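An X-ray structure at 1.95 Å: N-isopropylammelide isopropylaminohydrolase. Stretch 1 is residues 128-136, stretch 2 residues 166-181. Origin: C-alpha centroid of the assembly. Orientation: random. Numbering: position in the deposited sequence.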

ATOM      1  N   ASP A 128     -11.740   6.061   6.548  1.00 22.97           N
ATOM      2  CA  ASP A 128     -12.964   5.672   7.242  1.00 28.34           C
ATOM      3  C   ASP A 128     -14.154   6.389   6.622  1.00 30.52           C
ATOM      4  O   ASP A 128     -14.132   7.608   6.443  1.00 29.10           O
ATOM      5  N   VAL A 129     -15.187   5.629   6.276  1.00 24.19           N
ATOM      6  CA  VAL A 129     -16.434   6.174   5.749  1.00 27.04           C
ATOM      7  C   VAL A 129     -17.545   5.537   6.573  1.00 28.57           C
ATOM      8  O   VAL A 129     -17.731   4.319   6.523  1.00 25.38           O
ATOM      9  N   ASP A 130     -18.259   6.344   7.358  1.00 25.78           N
ATOM     10  CA  ASP A 130     -19.231   5.798   8.301  1.00 26.01           C
ATOM     11  C   ASP A 130     -20.240   6.886   8.650  1.00 24.67           C
ATOM     12  O   ASP A 130     -20.056   8.053   8.311  1.00 24.89           O
ATOM     13  N   THR A 131     -21.294   6.494   9.368  1.00 27.32           N
ATOM     14  CA  THR A 131     -22.347   7.440   9.716  1.00 31.61           C
ATOM     15  C   THR A 131     -22.036   8.264  10.968  1.00 29.03           C
ATOM     16  O   THR A 131     -22.906   9.013  11.422  1.00 29.67           O
ATOM     17  N   ASP A 132     -20.837   8.147  11.540  1.00 25.82           N
ATOM     18  CA  ASP A 132     -20.416   9.128  12.537  1.00 32.90           C
ATOM     19  C   ASP A 132     -19.926  10.402  11.867  1.00 30.83           C
ATOM     20  O   ASP A 132     -20.241  11.508  12.320  1.00 33.66           O
ATOM     21  N   ALA A 133     -19.159  10.255  10.790  1.00 32.83           N
ATOM     22  CA  ALA A 133     -18.491  11.375  10.152  1.00 37.72           C
ATOM     23  C   ALA A 133     -18.953  11.642   8.731  1.00 32.15           C
ATOM     24  O   ALA A 133     -18.599  12.687   8.177  1.00 31.95           O
ATOM     25  N   GLY A 134     -19.711  10.738   8.117  1.00 30.98           N
ATOM     26  CA  GLY A 134     -20.072  10.959   6.729  1.00 27.95           C
ATOM     27  C   GLY A 134     -18.853  10.819   5.839  1.00 26.97           C
ATOM     28  O   GLY A 134     -17.994   9.954   6.045  1.00 28.39           O
ATOM     29  N   LEU A 135     -18.773  11.675   4.828  1.00 24.68           N
ATOM     30  CA  LEU A 135     -17.623  11.696   3.930  1.00 27.58           C
ATOM     31  C   LEU A 135     -16.530  12.666   4.385  1.00 30.61           C
ATOM     32  O   LEU A 135     -15.654  13.010   3.588  1.00 28.80           O
ATOM     33  N   ARG A 136     -16.559  13.119   5.643  1.00 27.26           N
ATOM     34  CA  ARG A 136     -15.615  14.162   6.045  1.00 29.90           C
ATOM     35  C   ARG A 136     -14.170  13.692   5.926  1.00 30.45           C
ATOM     36  O   ARG A 136     -13.309  14.441   5.446  1.00 28.20           O
ATOM     37  N   LYS A 166     -25.239  -3.257  10.169  1.00 30.03           N
ATOM     38  CA  LYS A 166     -25.929  -2.867  11.388  1.00 33.66           C
ATOM     39  C   LYS A 166     -25.998  -1.361  11.577  1.00 31.37           C
ATOM     40  O   LYS A 166     -26.490  -0.903  12.606  1.00 30.49           O
ATOM     41  N   ARG A 167     -25.515  -0.581  10.624  1.00 28.72           N
ATOM     42  CA  ARG A 167     -25.481   0.873  10.768  1.00 30.24           C
ATOM     43  C   ARG A 167     -26.271   1.480   9.618  1.00 27.45           C
ATOM     44  O   ARG A 167     -25.730   1.649   8.510  1.00 28.11           O
ATOM     45  N   PRO A 168     -27.546   1.806   9.836  1.00 37.06           N
ATOM     46  CA  PRO A 168     -28.413   2.262   8.741  1.00 36.65           C
ATOM     47  C   PRO A 168     -27.800   3.401   7.945  1.00 29.09           C
ATOM     48  O   PRO A 168     -27.225   4.340   8.503  1.00 30.08           O
ATOM     49  N   GLY A 169     -27.919   3.309   6.616  1.00 29.70           N
ATOM     50  CA  GLY A 169     -27.413   4.342   5.737  1.00 27.47           C
ATOM     51  C   GLY A 169     -25.973   4.178   5.306  1.00 28.22           C
ATOM     52  O   GLY A 169     -25.526   4.913   4.417  1.00 26.06           O
ATOM     53  N   THR A 170     -25.236   3.230   5.893  1.00 27.81           N
ATOM     54  CA  THR A 170     -23.835   3.057   5.533  1.00 26.42           C
ATOM     55  C   THR A 170     -23.694   2.605   4.086  1.00 27.30           C
ATOM     56  O   THR A 170     -22.783   3.050   3.381  1.00 25.65           O
ATOM     57  N   ASP A 171     -24.598   1.736   3.620  1.00 26.00           N
ATOM     58  CA  ASP A 171     -24.549   1.286   2.231  1.00 29.93           C
ATOM     59  C   ASP A 171     -24.615   2.462   1.257  1.00 31.25           C
ATOM     60  O   ASP A 171     -23.819   2.548   0.315  1.00 28.56           O
ATOM     61  N   ALA A 172     -25.560   3.381   1.470  1.00 29.22           N
ATOM     62  CA  ALA A 172     -25.685   4.533   0.577  1.00 30.53           C
ATOM     63  C   ALA A 172     -24.499   5.479   0.715  1.00 31.57           C
ATOM     64  O   ALA A 172     -24.085   6.113  -0.263  1.00 29.46           O
ATOM     65  N   LEU A 173     -23.942   5.582   1.917  1.00 30.37           N
ATOM     66  CA  LEU A 173     -22.786   6.439   2.125  1.00 28.53           C
ATOM     67  C   LEU A 173     -21.578   5.922   1.360  1.00 27.87           C
ATOM     68  O   LEU A 173     -20.825   6.705   0.775  1.00 25.42           O
ATOM     69  N   LEU A 174     -21.376   4.604   1.365  1.00 26.40           N
ATOM     70  CA  LEU A 174     -20.275   4.006   0.623  1.00 26.78           C
ATOM     71  C   LEU A 174     -20.432   4.237  -0.871  1.00 25.17           C
ATOM     72  O   LEU A 174     -19.445   4.484  -1.573  1.00 26.95           O
ATOM     73  N   ALA A 175     -21.664   4.141  -1.379  1.00 26.46           N
ATOM     74  CA  ALA A 175     -21.910   4.490  -2.774  1.00 28.94           C
ATOM     75  C   ALA A 175     -21.552   5.947  -3.035  1.00 28.92           C
ATOM     76  O   ALA A 175     -20.910   6.273  -4.042  1.00 30.05           O
ATOM     77  N   ASP A 176     -21.976   6.845  -2.141  1.00 28.79           N
ATOM     78  CA  ASP A 176     -21.608   8.255  -2.267  1.00 31.42           C
ATOM     79  C   ASP A 176     -20.097   8.435  -2.262  1.00 27.19           C
ATOM     80  O   ASP A 176     -19.569   9.303  -2.964  1.00 26.58           O
ATOM     81  N   ALA A 177     -19.384   7.630  -1.467  1.00 25.41           N
ATOM     82  CA  ALA A 177     -17.932   7.757  -1.404  1.00 27.76           C
ATOM     83  C   ALA A 177     -17.300   7.410  -2.744  1.00 27.05           C
ATOM     84  O   ALA A 177     -16.396   8.108  -3.218  1.00 26.67           O
ATOM     85  N   LEU A 178     -17.739   6.309  -3.356  1.00 22.24           N
ATOM     86  CA  LEU A 178     -17.234   5.960  -4.682  1.00 25.42           C
ATOM     87  C   LEU A 178     -17.545   7.058  -5.688  1.00 29.31           C
ATOM     88  O   LEU A 178     -16.677   7.459  -6.473  1.00 27.18           O
ATOM     89  N   ALA A 179     -18.774   7.573  -5.665  1.00 27.89           N
ATOM     90  CA  ALA A 179     -19.129   8.662  -6.568  1.00 30.69           C
ATOM     91  C   ALA A 179     -18.267   9.892  -6.332  1.00 36.12           C
ATOM     92  O   ALA A 179     -17.979  10.637  -7.275  1.00 32.90           O
ATOM     93  N   ALA A 180     -17.852  10.127  -5.092  1.00 32.31           N
ATOM     94  CA  ALA A 180     -17.109  11.340  -4.776  1.00 30.67           C
ATOM     95  C   ALA A 180     -15.622  11.224  -5.068  1.00 33.52           C
ATOM     96  O   ALA A 180     -14.918  12.232  -4.987  1.00 34.89           O
ATOM     97  N   GLY A 181     -15.117  10.033  -5.374  1.00 36.23           N
ATOM     98  CA  GLY A 181     -13.717   9.947  -5.720  1.00 35.56           C
ATOM     99  C   GLY A 181     -12.952   8.802  -5.093  1.00 34.95           C
ATOM    100  O   GLY A 181     -11.805   8.558  -5.475  1.00 32.02           O
TER

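A helix that lies against an irregular loop cannot rely on the regular meshing available to two helices; here the loop bends so that its side chains and backbone form a hollow for what the helix presents. The contact between residues 128-136 and 166-181 of N-isopropylammelide isopropylaminohydrolase is a compact example, burying 564 Å² when both sides are summed.

The principal bump is Leu173, in the first half of the helix that spans residues 170-180. Its CA-to-CB bond points toward the loop, and its rotamer (chi1 t, chi2 p) spreads the two methyl groups over different parts of the hollow. Leu173 CD2 enters the bend of the loop, 3.1 Å from Asp130 O and 3.9 Å from Gly134 CA. That bend is held in shape from within: Gly134 N donates to Asp130 O at 2.7 Å, and Ala133 N donates to Asp130 OD1 at 3.0 Å, an arrangement for which the p rotamer of Asp130 turns its carboxylate back over its own loop. Gly134 has positive phi, which by itself favours glycine, and it offers backbone rather than a side chain to the leucine.

Two apolar side chains of the loop complete the hollow. Val129, chi1 t, points toward the helix and sets CG1 3.7 Å from Leu173 CG, 3.9 Å from Leu174 CD2 and 4.1 Å from Ala177 CB. Leu174 starts out away from the loop, yet its extended m, t side chain brings its end back within reach of the valine. Leu135, also m, t, points toward the helix; its CD2 lies 3.7 Å from Leu173 CD1 and 3.9 Å from Ala177 CB, while its CD1 reaches farther along, 4.1 Å from Asp176 CB and 4.3 Å from Ala180 CB. Here the relief is reversed: the small methyl of Ala177 leaves a shallow place in the helix surface, and both Val129 and Leu135 lean into it.

Toward the start of the helix the packing becomes polar. Thr131, chi1 p, places CG2 3.6 Å from Pro168 O and 3.7 Å from Thr170 OG1, against the type II turn that leads into the helix. The CA-to-CB bond of Arg167 points toward the loop, and chi1 to chi3 are m, t, p. Arg167 NH2 donates a hydrogen bond to Thr131 OG1 at 2.9 Å. Arg167 NH2 also forms a salt bridge with Asp132 OD1 at 2.9 Å, whose hydrogen bond is weak; the carboxylate oxygen sits at the edge of the guanidinium, near its plane. Asp132, chi1 m, starts sideways, but its end comes nearer.

Three waters bridge the polar side of the contact. Water 1 accepts from Thr131 N (2.9 Å) and Arg167 NE (2.8 Å) and donates to Thr170 OG1 (2.7 Å), which in turn donates to Arg167 O at 2.7 Å. Water 2 links Thr131 OG1 to Pro168 O, and water 3 joins Asp132 OD1 to Arg167 NH1. The general lesson is one of complementary relief: methyl groups settle into hollows, and solvent completes the polar margin.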

ATOM      1  CB  ASP A 128     -12.866   6.004   8.726  1.00 29.53           C
ATOM      2  CG  ASP A 128     -11.842   5.146   9.454  1.00 33.95           C
ATOM      3  OD1 ASP A 128     -11.287   4.209   8.854  1.00 33.08           O
ATOM      4  OD2 ASP A 128     -11.595   5.415  10.641  1.00 36.97           O
ATOM      5  CB  VAL A 129     -16.615   5.881   4.251  1.00 28.21           C
ATOM      6  CG1 VAL A 129     -18.013   6.306   3.760  1.00 28.33           C
ATOM      7  CG2 VAL A 129     -15.532   6.571   3.428  1.00 28.48           C
ATOM      8  CB  ASP A 130     -18.541   5.285   9.567  1.00 24.42           C
ATOM      9  CG  ASP A 130     -17.663   6.350  10.223  1.00 32.57           C
ATOM     10  OD1 ASP A 130     -18.171   7.461  10.501  1.00 30.48           O
ATOM     11  OD2 ASP A 130     -16.466   6.071  10.465  1.00 36.53           O
ATOM     12  CB  THR A 131     -23.678   6.709   9.879  1.00 31.97           C
ATOM     13  OG1 THR A 131     -23.547   5.660  10.852  1.00 29.16           O
ATOM     14  CG2 THR A 131     -24.101   6.114   8.532  1.00 28.26           C
ATOM     15  CB  ASP A 132     -19.297   8.578  13.423  1.00 34.63           C
ATOM     16  CG  ASP A 132     -19.716   7.367  14.219  1.00 37.38           C
ATOM     17  OD1 ASP A 132     -20.897   7.269  14.607  1.00 34.94           O
ATOM     18  OD2 ASP A 132     -18.846   6.514  14.459  1.00 34.37           O
ATOM     19  CB  ALA A 133     -16.972  11.140  10.129  1.00 35.39           C
ATOM     20  CB  LEU A 135     -18.072  12.061   2.510  1.00 30.89           C
ATOM     21  CG  LEU A 135     -19.160  11.173   1.882  1.00 33.20           C
ATOM     22  CD1 LEU A 135     -19.428  11.575   0.427  1.00 35.50           C
ATOM     23  CD2 LEU A 135     -18.796   9.699   1.984  1.00 29.41           C
ATOM     24  CB  ARG A 136     -15.898  14.646   7.467  1.00 24.80           C
ATOM     25  CG  ARG A 136     -14.795  15.583   7.951  1.00 37.44           C
ATOM     26  CD  ARG A 136     -15.242  16.518   9.040  1.00 48.63           C
ATOM     27  NE  ARG A 136     -16.104  15.888  10.032  1.00 49.87           N
ATOM     28  CZ  ARG A 136     -15.689  15.044  10.972  1.00 54.91           C
ATOM     29  NH1 ARG A 136     -16.564  14.553  11.845  1.00 49.11           N
ATOM     30  NH2 ARG A 136     -14.413  14.680  11.033  1.00 50.44           N
ATOM     31  CB  LYS A 166     -25.248  -3.497  12.601  1.00 40.53           C
ATOM     32  CG  LYS A 166     -25.274  -5.018  12.587  1.00 45.43           C
ATOM     33  CD  LYS A 166     -24.690  -5.593  13.864  1.00 53.19           C
ATOM     34  CE  LYS A 166     -23.331  -6.216  13.615  1.00 50.82           C
ATOM     35  NZ  LYS A 166     -23.292  -7.630  14.108  1.00 61.24           N
ATOM     36  CB  ARG A 167     -24.038   1.381  10.807  1.00 25.97           C
ATOM     37  CG  ARG A 167     -23.306   0.898  12.063  1.00 27.88           C
ATOM     38  CD  ARG A 167     -21.885   1.429  12.180  1.00 28.20           C
ATOM     39  NE  ARG A 167     -21.854   2.887  12.164  1.00 30.62           N
ATOM     40  CZ  ARG A 167     -21.792   3.655  13.246  1.00 36.44           C
ATOM     41  NH1 ARG A 167     -21.734   3.106  14.458  1.00 34.47           N
ATOM     42  NH2 ARG A 167     -21.791   4.981  13.115  1.00 30.86           N
ATOM     43  CB  PRO A 168     -29.682   2.719   9.469  1.00 37.44           C
ATOM     44  CG  PRO A 168     -29.701   1.905  10.725  1.00 44.73           C
ATOM     45  CD  PRO A 168     -28.263   1.733  11.123  1.00 38.13           C
ATOM     46  CB  THR A 170     -23.163   2.068   6.492  1.00 29.09           C
ATOM     47  OG1 THR A 170     -23.303   2.539   7.841  1.00 29.72           O
ATOM     48  CG2 THR A 170     -21.671   1.937   6.173  1.00 26.24           C
ATOM     49  CB  ASP A 171     -25.680   0.288   1.963  1.00 29.56           C
ATOM     50  CG  ASP A 171     -27.041   0.761   2.486  1.00 38.55           C
ATOM     51  OD1 ASP A 171     -27.170   1.901   2.997  1.00 32.42           O
ATOM     52  OD2 ASP A 171     -27.997  -0.025   2.374  1.00 41.86           O
ATOM     53  CB  ALA A 172     -26.998   5.271   0.857  1.00 37.25           C
ATOM     54  CB  LEU A 173     -22.483   6.524   3.618  1.00 26.71           C
ATOM     55  CG  LEU A 173     -21.499   7.582   4.065  1.00 32.14           C
ATOM     56  CD1 LEU A 173     -22.035   8.986   3.727  1.00 32.77           C
ATOM     57  CD2 LEU A 173     -21.309   7.415   5.548  1.00 36.90           C
ATOM     58  CB  LEU A 174     -20.200   2.505   0.927  1.00 25.02           C
ATOM     59  CG  LEU A 174     -19.741   2.139   2.344  1.00 30.21           C
ATOM     60  CD1 LEU A 174     -19.905   0.630   2.642  1.00 23.16           C
ATOM     61  CD2 LEU A 174     -18.288   2.562   2.547  1.00 22.03           C
ATOM     62  CB  ALA A 175     -23.371   4.217  -3.132  1.00 27.77           C
ATOM     63  CB  ASP A 176     -22.223   9.074  -1.132  1.00 29.58           C
ATOM     64  CG  ASP A 176     -23.722   9.165  -1.234  1.00 38.96           C
ATOM     65  OD1 ASP A 176     -24.273   8.780  -2.289  1.00 41.30           O
ATOM     66  OD2 ASP A 176     -24.347   9.617  -0.255  1.00 41.91           O
ATOM     67  CB  ALA A 177     -17.368   6.854  -0.300  1.00 22.92           C
ATOM     68  CB  LEU A 178     -17.830   4.630  -5.140  1.00 28.37           C
ATOM     69  CG  LEU A 178     -17.538   3.436  -4.236  1.00 27.92           C
ATOM     70  CD1 LEU A 178     -18.160   2.174  -4.813  1.00 25.53           C
ATOM     71  CD2 LEU A 178     -16.044   3.254  -4.031  1.00 25.25           C
ATOM     72  CB  ALA A 179     -20.603   9.018  -6.406  1.00 31.25           C
ATOM     73  CB  ALA A 180     -17.297  11.712  -3.303  1.00 33.77           C
TER
HETATM   74  O   HOH W   1     -21.358   3.556   9.496  1.00 25.45           O
HETATM   75  O   HOH W   2     -26.092   4.520  11.130  1.00 27.00           O
HETATM   76  O   HOH W   3     -21.329   5.342  16.694  1.00 42.19           O